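Local coordinates for protein histidine kinase (Caulobacter vibrioides, PDB 6TNE) that is a hybrid histidine kinase that probably phosphorylates itself on histidine from ATP and passes the phosphoryl group to an aspartate of its receiver domain, at residues 49-54 with 78-83. Sequence-based numbering, arbitrary orientation.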
loop_
_atom_site.group_PDB
_atom_site.type_symbol
_atom_site.label_atom_id
_atom_site.label_comp_id
_atom_site.label_asym_id
_atom_site.label_seq_id
_atom_site.Cartn_x
_atom_site.Cartn_y
_atom_site.Cartn_z
ATOM N N LEU A 49 3.677 6.303 -0.991
ATOM C CA LEU A 49 2.686 5.731 -0.095
ATOM C C LEU A 49 2.767 4.226 -0.217
ATOM O O LEU A 49 2.804 3.706 -1.341
ATOM C CB LEU A 49 1.275 6.198 -0.506
ATOM C CG LEU A 49 0.080 5.605 0.259
ATOM C CD1 LEU A 49 0.052 5.978 1.729
ATOM C CD2 LEU A 49 -1.221 6.013 -0.395
ATOM N N LEU A 50 2.722 3.524 0.906
ATOM C CA LEU A 50 2.523 2.083 0.932
ATOM C C LEU A 50 1.091 1.822 1.386
ATOM O O LEU A 50 0.684 2.356 2.422
ATOM C CB LEU A 50 3.466 1.441 1.961
ATOM C CG LEU A 50 3.240 -0.045 2.247
ATOM C CD1 LEU A 50 3.424 -0.890 1.026
ATOM C CD2 LEU A 50 4.113 -0.511 3.383
ATOM N N ILE A 51 0.350 1.016 0.636
ATOM C CA ILE A 51 -0.951 0.510 1.062
ATOM C C ILE A 51 -0.787 -0.992 1.160
ATOM O O ILE A 51 -0.343 -1.616 0.190
ATOM C CB ILE A 51 -2.065 0.836 0.065
ATOM C CG1 ILE A 51 -2.198 2.350 -0.124
ATOM C CG2 ILE A 51 -3.387 0.244 0.593
ATOM C CD1 ILE A 51 -3.218 2.734 -1.202
ATOM N N SER A 52 -1.072 -1.592 2.318
ATOM C CA SER A 52 -0.874 -3.024 2.457
ATOM C C SER A 52 -1.998 -3.658 3.228
ATOM O O SER A 52 -2.442 -3.135 4.261
ATOM C CB SER A 52 0.428 -3.315 3.206
ATOM O OG SER A 52 0.700 -4.710 3.267
ATOM N N ASP A 53 -2.435 -4.826 2.766
ATOM C CA ASP A 53 -3.256 -5.715 3.575
ATOM C C ASP A 53 -2.473 -6.135 4.811
ATOM O O ASP A 53 -1.239 -6.143 4.818
ATOM C CB ASP A 53 -3.661 -6.941 2.725
ATOM C CG ASP A 53 -4.885 -7.706 3.248
ATOM O OD1 ASP A 53 -5.549 -7.219 4.176
ATOM O OD2 ASP A 53 -5.122 -8.848 2.767
ATOM N N VAL A 54 -3.192 -6.423 5.884
ATOM C CA VAL A 54 -2.561 -6.846 7.137
ATOM C C VAL A 54 -2.215 -8.325 7.099
ATOM O O VAL A 54 -1.055 -8.702 7.322
ATOM C CB VAL A 54 -3.435 -6.442 8.350
ATOM C CG1 VAL A 54 -2.826 -7.004 9.653
ATOM C CG2 VAL A 54 -3.550 -4.929 8.391
ATOM N N MET A 78 -0.573 2.924 4.856
ATOM C CA MET A 78 -1.980 2.695 5.135
ATOM C C MET A 78 -2.229 1.208 5.114
ATOM O O MET A 78 -1.994 0.544 4.083
ATOM C CB MET A 78 -2.803 3.338 4.051
ATOM C CG MET A 78 -4.268 3.168 4.238
ATOM S SD MET A 78 -5.292 4.108 3.121
ATOM C CE MET A 78 -4.695 3.703 1.532
ATOM N N PHE A 79 -2.646 0.652 6.234
ATOM C CA PHE A 79 -3.028 -0.744 6.325
ATOM C C PHE A 79 -4.502 -0.888 6.065
ATOM O O PHE A 79 -5.296 -0.054 6.498
ATOM C CB PHE A 79 -2.685 -1.293 7.702
ATOM C CG PHE A 79 -1.214 -1.483 7.898
ATOM C CD1 PHE A 79 -0.492 -2.371 7.071
ATOM C CD2 PHE A 79 -0.530 -0.755 8.845
ATOM C CE1 PHE A 79 0.889 -2.525 7.216
ATOM C CE2 PHE A 79 0.850 -0.893 8.973
ATOM C CZ PHE A 79 1.546 -1.773 8.174
ATOM N N ILE A 80 -4.863 -1.965 5.404
ATOM C CA ILE A 80 -6.244 -2.304 5.115
ATOM C C ILE A 80 -6.515 -3.697 5.667
ATOM O O ILE A 80 -5.655 -4.579 5.614
ATOM C CB ILE A 80 -6.572 -2.197 3.609
ATOM C CG1 ILE A 80 -5.771 -3.162 2.730
ATOM C CG2 ILE A 80 -6.361 -0.733 3.116
ATOM C CD1 ILE A 80 -6.148 -3.126 1.298
ATOM N N SER A 81 -7.721 -3.915 6.186
ATOM C CA SER A 81 -8.060 -5.262 6.650
ATOM C C SER A 81 -9.543 -5.327 6.929
ATOM O O SER A 81 -10.160 -4.321 7.300
ATOM C CB SER A 81 -7.354 -5.668 7.959
ATOM O OG SER A 81 -7.642 -7.027 8.293
ATOM N N GLY A 82 -10.104 -6.542 6.775
ATOM C CA GLY A 82 -11.460 -6.826 7.207
ATOM C C GLY A 82 -11.587 -7.068 8.685
ATOM O O GLY A 82 -12.713 -7.162 9.184
ATOM N N TYR A 83 -10.454 -7.212 9.393
ATOM C CA TYR A 83 -10.429 -7.326 10.852
ATOM C C TYR A 83 -10.399 -6.005 11.624
ATOM O O TYR A 83 -9.710 -5.059 11.241
ATOM C CB TYR A 83 -9.251 -8.195 11.236
ATOM C CG TYR A 83 -9.445 -9.562 10.631
ATOM C CD1 TYR A 83 -10.191 -10.532 11.280
ATOM C CD2 TYR A 83 -8.952 -9.852 9.361
ATOM C CE1 TYR A 83 -10.400 -11.768 10.699
ATOM C CE2 TYR A 83 -9.174 -11.069 8.763
ATOM C CZ TYR A 83 -9.891 -12.032 9.438
ATOM O OH TYR A 83 -10.105 -13.261 8.848
HETATM O O HOH W 1 -6.063 -8.338 6.462
#
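Two neighbouring parallel strands of the receiver-domain sheet meet here, strand 49-53 against 78-81, reaching the C-terminal ends of the strands, where CheY-like domains carry their phosphorylation site. Met78 N donates to Leu50 O at 2.8 Å, and Ser52 N returns a bond to Met78 O. Ile80 N then donates to Ser52 O at 2.9 Å. The last bond, from Val54 N just after the first strand to Ile80 O, is weak and bent; the same N-H also bonds weakly to Asp53 OD1.

Ile51 and Met78 lie side by side. The bend at Met78 chi3 (53°) carries CE onto Ile51, tightly, 3.3 Å from CD1. On the same face Ile51 CG2 meets Ile80 CG2 at 4.0 Å. The Phe79 ring lies on the other face, with the Ser52 side chain; Ser52 O is at its edge, 3.5 Å from CD1. Beyond the strand end, Val54 CG2 packs on Phe79 CB.

Asp53 is by family analogy probably the phosphoacceptor. A water donates to its OD1 at 2.6 Å and also bonds Ser81 OG, which accepts from Tyr83 N in an ST turn.

Lys103 forms a salt bridge to Asp53 OD1, while Glu7 and Asp8 lie near OD2. Helix 61-72 connects the two strands as a beta-alpha-beta unit. Strands 2-6 and 98-102 flank the pair, and helix 107-118 packs on Leu49 and Met78.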